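Side-chain contacts in FOKI restriction endonuclease (Planomicrobium okeanokoites, PDB 2FOK), which recognises a specific DNA sequence and cleaves the DNA as a metal-dependent type IIS restriction endonuclease, with separate recognition and cleavage domains in one chain: residues Lys32-Asn35 with Glu36-Ile40; Asn19-Arg22 with Val23-Phe27; Ser106-Gly109 with Phe110-Ala114; Arg228-Gly231 with Gly232-Asp235. All blocks are in the same frame, centred on the assembly; numbering follows the deposited sequence.

All four contacts are local, between side chains three to five residues apart on or at the end of a helix, in the DNA-recognition part of the enzyme. Contacts 1, 2 and 3 fall within the first recognition subdomain, and contact 4 in the second. Contact 2 is buried between its neighbours: Arg22 forms a salt bridge with Glu36 of contact 1, while Asn19 and Leu20 pack on Phe110 and Trp113 of contact 3. Contact 1, farthest from the chain's centre, is the most polar, with a lysine held by two asparagine oxygens on its outer side. Contact 3 is half buried and pairs an aspartate loosely with an arginine. Contact 4 is buried and mainly apolar, with charged residues on one flank; its Trp233 stacks on Trp113, joining the two subdomains.

Contact 1: Lys32-Asn35 with Glu36-Ile40; sequences KVHN and EVKNI
Lys32 starts the turn with its carbonyl: Glu36 N donates to Lys32 O at 2.7 Å, nearly along the C=O axis, and Glu36 CB rests on the same oxygen. Val33 follows on the buried side. Its O accepts Val37 N, and its two methyls go separate ways, CG1 to Val37 CG2 at 3.8 Å and CG2 beside Glu36 OE1. Glu36 runs alongside Val33 because CG stands anti to its backbone N (chi1 157°) and the chain beyond stays extended; its other oxygen, OE2, forms salt bridges with Lys41 and with Arg22 of the preceding helix. His34 O takes Lys38 N at 3.1 Å, while the imidazole is turned to Val26, where ND1 makes a weak hydrogen bond with the carbonyl. Asn35 closes the walk on the outer face of helix 32-45, part of the first recognition subdomain, whose sequence family belongs to the helix-turn-helix clan. Its OD1 accepts Lys38 NZ at 3.2 Å, the donor tilted 33° from the amide carbonyl plane. From the far side of the ammonium, Asn39 OD1 is bonded at 2.7 Å, with NZ well above that amide plane. Two neutral amide oxygens thus share one ammonium, neither in an ideal direction, and do not cancel its charge. With Lys38 NZ 4.8 Å from His34 NE2, that charge would probably disfavour protonation of the imidazole.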
loop_
_atom_site.group_PDB
_atom_site.type_symbol
_atom_site.label_atom_id
_atom_site.label_comp_id
_atom_site.label_asym_id
_atom_site.label_seq_id
_atom_site.Cartn_x
_atom_site.Cartn_y
_atom_site.Cartn_z
ATOM N N LYS A 32 20.887 -22.958 20.741
ATOM C CA LYS A 32 21.942 -22.164 21.367
ATOM C C LYS A 32 21.499 -20.734 21.662
ATOM O O LYS A 32 21.722 -20.212 22.759
ATOM C CB LYS A 32 23.180 -22.114 20.469
ATOM C CG LYS A 32 23.426 -23.369 19.663
ATOM C CD LYS A 32 24.912 -23.687 19.598
ATOM C CE LYS A 32 25.177 -25.163 19.899
ATOM N NZ LYS A 32 26.128 -25.783 18.925
ATOM N N VAL A 33 20.884 -20.105 20.665
ATOM C CA VAL A 33 20.423 -18.727 20.773
ATOM C C VAL A 33 19.457 -18.527 21.927
ATOM O O VAL A 33 19.518 -17.509 22.614
ATOM C CB VAL A 33 19.753 -18.267 19.451
ATOM C CG1 VAL A 33 19.179 -16.857 19.600
ATOM C CG2 VAL A 33 20.771 -18.301 18.323
ATOM N N HIS A 34 18.575 -19.498 22.146
ATOM C CA HIS A 34 17.601 -19.405 23.224
ATOM C C HIS A 34 18.330 -19.231 24.549
ATOM O O HIS A 34 17.967 -18.388 25.380
ATOM C CB HIS A 34 16.732 -20.665 23.271
ATOM C CG HIS A 34 15.979 -20.826 24.555
ATOM N ND1 HIS A 34 14.686 -20.374 24.723
ATOM C CD2 HIS A 34 16.353 -21.351 25.746
ATOM C CE1 HIS A 34 14.298 -20.613 25.964
ATOM N NE2 HIS A 34 15.290 -21.205 26.606
ATOM N N ASN A 35 19.365 -20.039 24.738
ATOM C CA ASN A 35 20.157 -19.986 25.957
ATOM C C ASN A 35 21.025 -18.737 25.968
ATOM O O ASN A 35 21.126 -18.056 26.987
ATOM C CB ASN A 35 21.038 -21.228 26.058
ATOM C CG ASN A 35 20.301 -22.406 26.632
ATOM O OD1 ASN A 35 19.309 -22.243 27.347
ATOM N ND2 ASN A 35 20.777 -23.605 26.328
ATOM N N GLU A 36 21.647 -18.443 24.829
ATOM C CA GLU A 36 22.509 -17.271 24.699
ATOM C C GLU A 36 21.734 -16.021 25.075
ATOM O O GLU A 36 22.223 -15.184 25.837
ATOM C CB GLU A 36 23.022 -17.152 23.258
ATOM C CG GLU A 36 23.464 -15.753 22.824
ATOM C CD GLU A 36 23.498 -15.590 21.299
ATOM O OE1 GLU A 36 23.556 -16.604 20.572
ATOM O OE2 GLU A 36 23.465 -14.443 20.819
ATOM N N VAL A 37 20.518 -15.906 24.548
ATOM C CA VAL A 37 19.673 -14.745 24.818
ATOM C C VAL A 37 19.275 -14.643 26.284
ATOM O O VAL A 37 19.600 -13.667 26.957
ATOM C CB VAL A 37 18.383 -14.763 23.950
ATOM C CG1 VAL A 37 17.376 -13.720 24.472
ATOM C CG2 VAL A 37 18.733 -14.474 22.487
ATOM N N LYS A 38 18.574 -15.657 26.777
ATOM C CA LYS A 38 18.118 -15.668 28.158
ATOM C C LYS A 38 19.234 -15.779 29.197
ATOM O O LYS A 38 19.049 -15.372 30.343
ATOM C CB LYS A 38 17.124 -16.811 28.359
ATOM C CG LYS A 38 17.738 -18.094 28.892
ATOM C CD LYS A 38 16.823 -18.767 29.902
ATOM C CE LYS A 38 17.403 -20.092 30.350
ATOM N NZ LYS A 38 18.767 -20.303 29.780
ATOM N N ASN A 39 20.381 -16.326 28.803
ATOM C CA ASN A 39 21.494 -16.510 29.732
ATOM C C ASN A 39 22.602 -15.468 29.632
ATOM O O ASN A 39 23.517 -15.455 30.464
ATOM C CB ASN A 39 22.121 -17.897 29.541
ATOM C CG ASN A 39 21.448 -18.971 30.372
ATOM O OD1 ASN A 39 20.494 -18.708 31.103
ATOM N ND2 ASN A 39 21.946 -20.195 30.263
ATOM N N ILE A 40 22.533 -14.590 28.635
ATOM C CA ILE A 40 23.581 -13.597 28.476
ATOM C C ILE A 40 23.132 -12.218 28.016
ATOM O O ILE A 40 23.452 -11.213 28.653
ATOM C CB ILE A 40 24.648 -14.117 27.505
ATOM C CG1 ILE A 40 25.447 -15.240 28.178
ATOM C CG2 ILE A 40 25.555 -12.979 27.064
ATOM C CD1 ILE A 40 25.855 -16.363 27.240
#

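Contact 2: Asn19-Arg22 with Val23-Phe27; sequences NLKR and VVQVF
Gln25 folds its side chain back over the turn that carries Lys21. Its CB lies 3.6 Å from Lys21 O, and CG comes closer to that oxygen, 3.3 Å. The first torsion (chi1 -65°) sets CG beside the backbone N, so the chain heads back along the helix. CD still borders Lys21 O at 3.8 Å, and there the amide divides. OE1 faces Arg22 CA at 3.7 Å, whereas NE2 reaches across the lysine chain, 3.6 Å from Lys21 CD, and gives its hydrogen bond to Ser139 O. The turn is the C-terminal end of helix 17-24 in the first recognition subdomain: Gln25 N still donates to Lys21 O at 2.7 Å, and the chain leaves the helix in a type I beta turn from Val24 to Phe27. Lys21 crosses the glutamine with an extended chain, and its NZ goes on to salt bridges with Glu148 and Asp143. Arg22 turns to another side, where NH2 is hydrogen-bonded to Thr91 O. Facing Tyr138, Leu20 CD1 only grazes Val24 CG2, at 4.4 Å. On the side facing Phe110, Val23 CG2 sits 3.1 Å from Asn19 O.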
loop_
_atom_site.group_PDB
_atom_site.type_symbol
_atom_site.label_atom_id
_atom_site.label_comp_id
_atom_site.label_asym_id
_atom_site.label_seq_id
_atom_site.Cartn_x
_atom_site.Cartn_y
_atom_site.Cartn_z
ATOM N N ASN A 19 19.079 -12.904 10.884
ATOM C CA ASN A 19 18.443 -12.355 12.067
ATOM C C ASN A 19 17.037 -12.963 12.217
ATOM O O ASN A 19 16.551 -13.135 13.331
ATOM C CB ASN A 19 18.380 -10.830 11.970
ATOM C CG ASN A 19 19.710 -10.165 12.328
ATOM O OD1 ASN A 19 20.008 -9.059 11.868
ATOM N ND2 ASN A 19 20.509 -10.837 13.148
ATOM N N LEU A 20 16.392 -13.291 11.095
ATOM C CA LEU A 20 15.071 -13.918 11.129
ATOM C C LEU A 20 15.205 -15.239 11.888
ATOM O O LEU A 20 14.442 -15.519 12.813
ATOM C CB LEU A 20 14.565 -14.195 9.708
ATOM C CG LEU A 20 13.422 -15.210 9.540
ATOM C CD1 LEU A 20 12.146 -14.636 10.119
ATOM C CD2 LEU A 20 13.222 -15.554 8.075
ATOM N N LYS A 21 16.193 -16.036 11.491
ATOM C CA LYS A 21 16.450 -17.328 12.105
ATOM C C LYS A 21 16.619 -17.215 13.617
ATOM O O LYS A 21 15.968 -17.937 14.372
ATOM C CB LYS A 21 17.695 -17.970 11.484
ATOM C CG LYS A 21 17.580 -19.500 11.330
ATOM C CD LYS A 21 18.931 -20.173 11.059
ATOM C CE LYS A 21 18.760 -21.648 10.747
ATOM N NZ LYS A 21 19.909 -22.183 9.965
ATOM N N ARG A 22 17.495 -16.317 14.054
ATOM C CA ARG A 22 17.744 -16.105 15.474
ATOM C C ARG A 22 16.425 -15.843 16.192
ATOM O O ARG A 22 16.186 -16.359 17.279
ATOM C CB ARG A 22 18.673 -14.907 15.669
ATOM C CG ARG A 22 20.156 -15.177 15.422
ATOM C CD ARG A 22 20.997 -13.921 15.704
ATOM N NE ARG A 22 20.852 -13.464 17.086
ATOM C CZ ARG A 22 21.709 -13.754 18.059
ATOM N NH1 ARG A 22 22.778 -14.497 17.801
ATOM N NH2 ARG A 22 21.478 -13.344 19.298
ATOM N N VAL A 23 15.574 -15.026 15.582
ATOM C CA VAL A 23 14.280 -14.706 16.160
ATOM C C VAL A 23 13.469 -15.981 16.359
ATOM O O VAL A 23 12.758 -16.122 17.351
ATOM C CB VAL A 23 13.479 -13.733 15.254
ATOM C CG1 VAL A 23 12.043 -13.581 15.784
ATOM C CG2 VAL A 23 14.181 -12.360 15.200
ATOM N N VAL A 24 13.588 -16.904 15.408
ATOM C CA VAL A 24 12.883 -18.176 15.451
ATOM C C VAL A 24 13.488 -19.150 16.466
ATOM O O VAL A 24 12.774 -19.838 17.183
ATOM C CB VAL A 24 12.906 -18.853 14.060
ATOM C CG1 VAL A 24 12.139 -20.172 14.101
ATOM C CG2 VAL A 24 12.317 -17.916 13.017
ATOM N N GLN A 25 14.813 -19.201 16.510
ATOM C CA GLN A 25 15.544 -20.088 17.409
ATOM C C GLN A 25 15.359 -19.744 18.875
ATOM O O GLN A 25 15.953 -20.376 19.748
ATOM C CB GLN A 25 17.032 -20.050 17.067
ATOM C CG GLN A 25 17.314 -20.603 15.698
ATOM C CD GLN A 25 18.736 -20.378 15.261
ATOM O OE1 GLN A 25 19.366 -19.410 15.669
ATOM N NE2 GLN A 25 19.255 -21.274 14.424
ATOM N N VAL A 26 14.526 -18.750 19.141
ATOM C CA VAL A 26 14.271 -18.291 20.501
ATOM C C VAL A 26 13.012 -18.956 21.053
ATOM O O VAL A 26 12.783 -18.983 22.263
ATOM C CB VAL A 26 14.156 -16.736 20.500
ATOM C CG1 VAL A 26 12.999 -16.266 21.363
ATOM C CG2 VAL A 26 15.481 -16.132 20.960
ATOM N N PHE A 27 12.200 -19.507 20.159
ATOM C CA PHE A 27 10.984 -20.201 20.581
ATOM C C PHE A 27 11.280 -21.700 20.715
ATOM O O PHE A 27 10.411 -22.482 21.091
ATOM C CB PHE A 27 9.864 -19.997 19.556
ATOM C CG PHE A 27 9.459 -18.569 19.366
ATOM C CD1 PHE A 27 10.293 -17.681 18.697
ATOM C CD2 PHE A 27 8.204 -18.131 19.775
ATOM C CE1 PHE A 27 9.887 -16.388 18.424
ATOM C CE2 PHE A 27 7.784 -16.837 19.512
ATOM C CZ PHE A 27 8.625 -15.963 18.831
#

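Contact 3: Ser106-Gly109 with Phe110-Ala114; sequences SSDG and FLRWA
Ser106 O, Ser107 O, Asp108 O and Gly109 O each accept the backbone N-H four residues on, from Phe110, Leu111, Arg112 and Trp113, in an unbroken run of alpha-helical bonds through the middle of helix 104-116. The shortest joins Trp113 N to Gly109 O at 2.7 Å; the straightest joins Phe110 N to Ser106 O, with an N-H...O angle of 168°. Gly109 brings backbone alone to this turn, and Trp113 CB settles 3.2 Å from its O. The Phe110 ring lies obliquely by the first carbonyl, CD2 at 3.3 Å from Ser106 O, and packs against Asn19 and Val23 of helix 17-24. Leu111 leaves on another side, against Tyr68 and Ile88. Asp108 and Arg112 meet on the partly exposed side. CG of the aspartate is anti to its backbone N (chi1 -157°), which brings OD2 to Arg112 CD at 3.3 Å; its other oxygen, OD1, is hydrogen-bonded to Tyr68 OH. OD2 lies at the edge of the guanidinium, near its plane, but the two flat groups stand 85° apart and OD2 to Arg112 NH1 measures 4.0 Å. Arg112 NH2 makes a weak hydrogen bond to Trp10 O. The aspartate-arginine pair therefore falls short of a salt bridge: the attraction is probably electrostatic at a distance, and OD2 touches mainly the CD and CG methylenes of the arginine.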
loop_
_atom_site.group_PDB
_atom_site.type_symbol
_atom_site.label_atom_id
_atom_site.label_comp_id
_atom_site.label_asym_id
_atom_site.label_seq_id
_atom_site.Cartn_x
_atom_site.Cartn_y
_atom_site.Cartn_z
ATOM N N SER A 106 11.523 -2.345 14.700
ATOM C CA SER A 106 12.210 -3.381 13.932
ATOM C C SER A 106 11.915 -4.762 14.532
ATOM O O SER A 106 11.916 -5.773 13.829
ATOM C CB SER A 106 13.718 -3.125 13.935
ATOM O OG SER A 106 13.994 -1.752 14.153
ATOM N N SER A 107 11.662 -4.801 15.835
ATOM C CA SER A 107 11.358 -6.055 16.508
ATOM C C SER A 107 10.053 -6.583 15.914
ATOM O O SER A 107 9.912 -7.770 15.631
ATOM C CB SER A 107 11.183 -5.823 18.016
ATOM O OG SER A 107 12.417 -5.537 18.656
ATOM N N ASP A 108 9.110 -5.670 15.714
ATOM C CA ASP A 108 7.809 -6.005 15.161
ATOM C C ASP A 108 7.887 -6.515 13.724
ATOM O O ASP A 108 7.139 -7.406 13.346
ATOM C CB ASP A 108 6.899 -4.783 15.221
ATOM C CG ASP A 108 5.443 -5.151 15.196
ATOM O OD1 ASP A 108 4.978 -5.800 16.158
ATOM O OD2 ASP A 108 4.761 -4.793 14.213
ATOM N N GLY A 109 8.783 -5.955 12.916
ATOM C CA GLY A 109 8.892 -6.423 11.548
ATOM C C GLY A 109 9.311 -7.884 11.559
ATOM O O GLY A 109 8.752 -8.710 10.840
ATOM N N PHE A 110 10.301 -8.191 12.393
ATOM C CA PHE A 110 10.833 -9.538 12.547
ATOM C C PHE A 110 9.761 -10.497 13.064
ATOM O O PHE A 110 9.725 -11.659 12.679
ATOM C CB PHE A 110 12.019 -9.521 13.521
ATOM C CG PHE A 110 13.346 -9.254 12.864
ATOM C CD1 PHE A 110 13.861 -10.137 11.918
ATOM C CD2 PHE A 110 14.078 -8.117 13.185
ATOM C CE1 PHE A 110 15.087 -9.890 11.303
ATOM C CE2 PHE A 110 15.296 -7.864 12.577
ATOM C CZ PHE A 110 15.805 -8.755 11.631
ATOM N N LEU A 111 8.903 -10.016 13.955
ATOM C CA LEU A 111 7.827 -10.855 14.483
ATOM C C LEU A 111 6.847 -11.138 13.338
ATOM O O LEU A 111 6.427 -12.280 13.114
ATOM C CB LEU A 111 7.108 -10.129 15.633
ATOM C CG LEU A 111 5.927 -10.831 16.318
ATOM C CD1 LEU A 111 6.163 -10.899 17.806
ATOM C CD2 LEU A 111 4.640 -10.088 16.033
ATOM N N ARG A 112 6.503 -10.079 12.609
ATOM C CA ARG A 112 5.583 -10.152 11.481
ATOM C C ARG A 112 6.144 -11.050 10.389
ATOM O O ARG A 112 5.399 -11.772 9.725
ATOM C CB ARG A 112 5.314 -8.740 10.936
ATOM C CG ARG A 112 4.365 -7.925 11.820
ATOM C CD ARG A 112 4.288 -6.452 11.426
ATOM N NE ARG A 112 3.501 -6.257 10.211
ATOM C CZ ARG A 112 2.670 -5.239 9.993
ATOM N NH1 ARG A 112 2.497 -4.291 10.910
ATOM N NH2 ARG A 112 2.006 -5.173 8.847
ATOM N N TRP A 113 7.462 -11.009 10.221
ATOM C CA TRP A 113 8.153 -11.821 9.229
ATOM C C TRP A 113 8.134 -13.319 9.615
ATOM O O TRP A 113 7.750 -14.167 8.816
ATOM C CB TRP A 113 9.584 -11.300 9.098
ATOM C CG TRP A 113 10.378 -11.816 7.938
ATOM C CD1 TRP A 113 9.937 -12.596 6.909
ATOM C CD2 TRP A 113 11.782 -11.597 7.708
ATOM N NE1 TRP A 113 10.985 -12.881 6.046
ATOM C CE2 TRP A 113 12.124 -12.278 6.517
ATOM C CE3 TRP A 113 12.785 -10.891 8.397
ATOM C CZ2 TRP A 113 13.427 -12.271 5.999
ATOM C CZ3 TRP A 113 14.082 -10.884 7.881
ATOM C CH2 TRP A 113 14.389 -11.569 6.695
ATOM N N ALA A 114 8.526 -13.642 10.841
ATOM C CA ALA A 114 8.536 -15.035 11.303
ATOM C C ALA A 114 7.143 -15.636 11.191
ATOM O O ALA A 114 6.968 -16.764 10.746
ATOM C CB ALA A 114 9.005 -15.101 12.736
#

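Contact 4: Arg228-Gly231 with Gly232-Asp235; sequences RMIG and GWLD
Trp233 lays its indole back over the preceding turn of helix 222-236, an element of the second recognition subdomain, which, like the first, is assigned to the helix-turn-helix clan by sequence. Here the packing is tight. With CG beside the backbone N (chi1 -71°), one face of the ring covers Met229 O, which lies 3.5 Å above the plane and offset toward the rim. The same oxygen accepts Trp233 N at 3.0 Å, nearly in line with its C=O bond, so a single carbonyl is both hydrogen-bonded and roofed by one residue. Ile230 CA approaches the ring obliquely, 4.0 Å from Trp233 CE3. The indole also stacks on Trp113 of the first recognition subdomain, and it packs on Val11 and Tyr159. Beside it Ile230 O receives Leu234 N along a nearly straight bond (167°), and Leu234 CG rests 3.4 Å from that oxygen. The apolar branches themselves meet only lightly, Ile230 CG2 to Leu234 CD1 at 4.4 Å; both side chains are packed against helix 160-169. The partly exposed flank is looser. It carries Gly232, with no side chain to add, and two charged residues whose ends leave the turn: Arg228 for Glu220 and the carbonyl of Gln12, Asp235 for the backbone N of Gln242. Its backbone bonds are bent, and that from Asp235 N to Gly231 O is weak. Gly232 N approaches Arg228 O at 2.9 Å from 37° above the carbonyl plane.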
loop_
_atom_site.group_PDB
_atom_site.type_symbol
_atom_site.label_atom_id
_atom_site.label_comp_id
_atom_site.label_asym_id
_atom_site.label_seq_id
_atom_site.Cartn_x
_atom_site.Cartn_y
_atom_site.Cartn_z
ATOM N N ARG A 228 8.831 -4.873 -3.162
ATOM C CA ARG A 228 10.285 -4.798 -3.138
ATOM C C ARG A 228 10.815 -5.783 -2.104
ATOM O O ARG A 228 11.808 -6.475 -2.333
ATOM C CB ARG A 228 10.733 -3.369 -2.793
ATOM C CG ARG A 228 12.114 -3.275 -2.141
ATOM C CD ARG A 228 12.518 -1.844 -1.804
ATOM N NE ARG A 228 11.664 -1.225 -0.793
ATOM C CZ ARG A 228 11.667 -1.554 0.495
ATOM N NH1 ARG A 228 12.481 -2.499 0.939
ATOM N NH2 ARG A 228 10.857 -0.937 1.348
ATOM N N MET A 229 10.137 -5.840 -0.963
ATOM C CA MET A 229 10.526 -6.739 0.116
ATOM C C MET A 229 10.293 -8.186 -0.283
ATOM O O MET A 229 11.223 -8.995 -0.283
ATOM C CB MET A 229 9.725 -6.414 1.380
ATOM C CG MET A 229 10.058 -5.051 1.972
ATOM S SD MET A 229 11.843 -4.824 2.099
ATOM C CE MET A 229 12.188 -5.911 3.508
ATOM N N ILE A 230 9.052 -8.519 -0.626
ATOM C CA ILE A 230 8.757 -9.883 -1.019
ATOM C C ILE A 230 9.634 -10.293 -2.194
ATOM O O ILE A 230 10.147 -11.411 -2.231
ATOM C CB ILE A 230 7.282 -10.073 -1.393
ATOM C CG1 ILE A 230 6.389 -9.579 -0.249
ATOM C CG2 ILE A 230 7.002 -11.566 -1.651
ATOM C CD1 ILE A 230 4.916 -9.487 -0.603
ATOM N N GLY A 231 9.815 -9.383 -3.146
ATOM C CA GLY A 231 10.647 -9.675 -4.301
ATOM C C GLY A 231 12.092 -9.937 -3.917
ATOM O O GLY A 231 12.773 -10.748 -4.547
ATOM N N GLY A 232 12.566 -9.240 -2.891
ATOM C CA GLY A 232 13.929 -9.437 -2.423
ATOM C C GLY A 232 14.094 -10.782 -1.729
ATOM O O GLY A 232 15.157 -11.405 -1.799
ATOM N N TRP A 233 13.042 -11.237 -1.054
ATOM C CA TRP A 233 13.078 -12.532 -0.377
ATOM C C TRP A 233 13.242 -13.626 -1.429
ATOM O O TRP A 233 14.100 -14.501 -1.301
ATOM C CB TRP A 233 11.777 -12.764 0.409
ATOM C CG TRP A 233 11.637 -11.898 1.637
ATOM C CD1 TRP A 233 12.621 -11.145 2.245
ATOM C CD2 TRP A 233 10.439 -11.674 2.397
ATOM N NE1 TRP A 233 12.103 -10.470 3.335
ATOM C CE2 TRP A 233 10.769 -10.776 3.451
ATOM C CE3 TRP A 233 9.121 -12.142 2.294
ATOM C CZ2 TRP A 233 9.824 -10.343 4.386
ATOM C CZ3 TRP A 233 8.186 -11.714 3.218
ATOM C CH2 TRP A 233 8.541 -10.820 4.256
ATOM N N LEU A 234 12.424 -13.551 -2.480
ATOM C CA LEU A 234 12.444 -14.522 -3.579
ATOM C C LEU A 234 13.743 -14.507 -4.376
ATOM O O LEU A 234 14.122 -15.507 -4.972
ATOM C CB LEU A 234 11.294 -14.249 -4.540
ATOM C CG LEU A 234 9.871 -14.313 -4.005
ATOM C CD1 LEU A 234 8.931 -13.699 -5.022
ATOM C CD2 LEU A 234 9.494 -15.764 -3.730
ATOM N N ASP A 235 14.411 -13.360 -4.402
ATOM C CA ASP A 235 15.661 -13.229 -5.132
ATOM C C ASP A 235 16.724 -14.056 -4.417
ATOM O O ASP A 235 17.375 -14.910 -5.021
ATOM C CB ASP A 235 16.068 -11.755 -5.194
ATOM C CG ASP A 235 17.403 -11.537 -5.884
ATOM O OD1 ASP A 235 17.441 -11.480 -7.138
ATOM O OD2 ASP A 235 18.419 -11.413 -5.162
#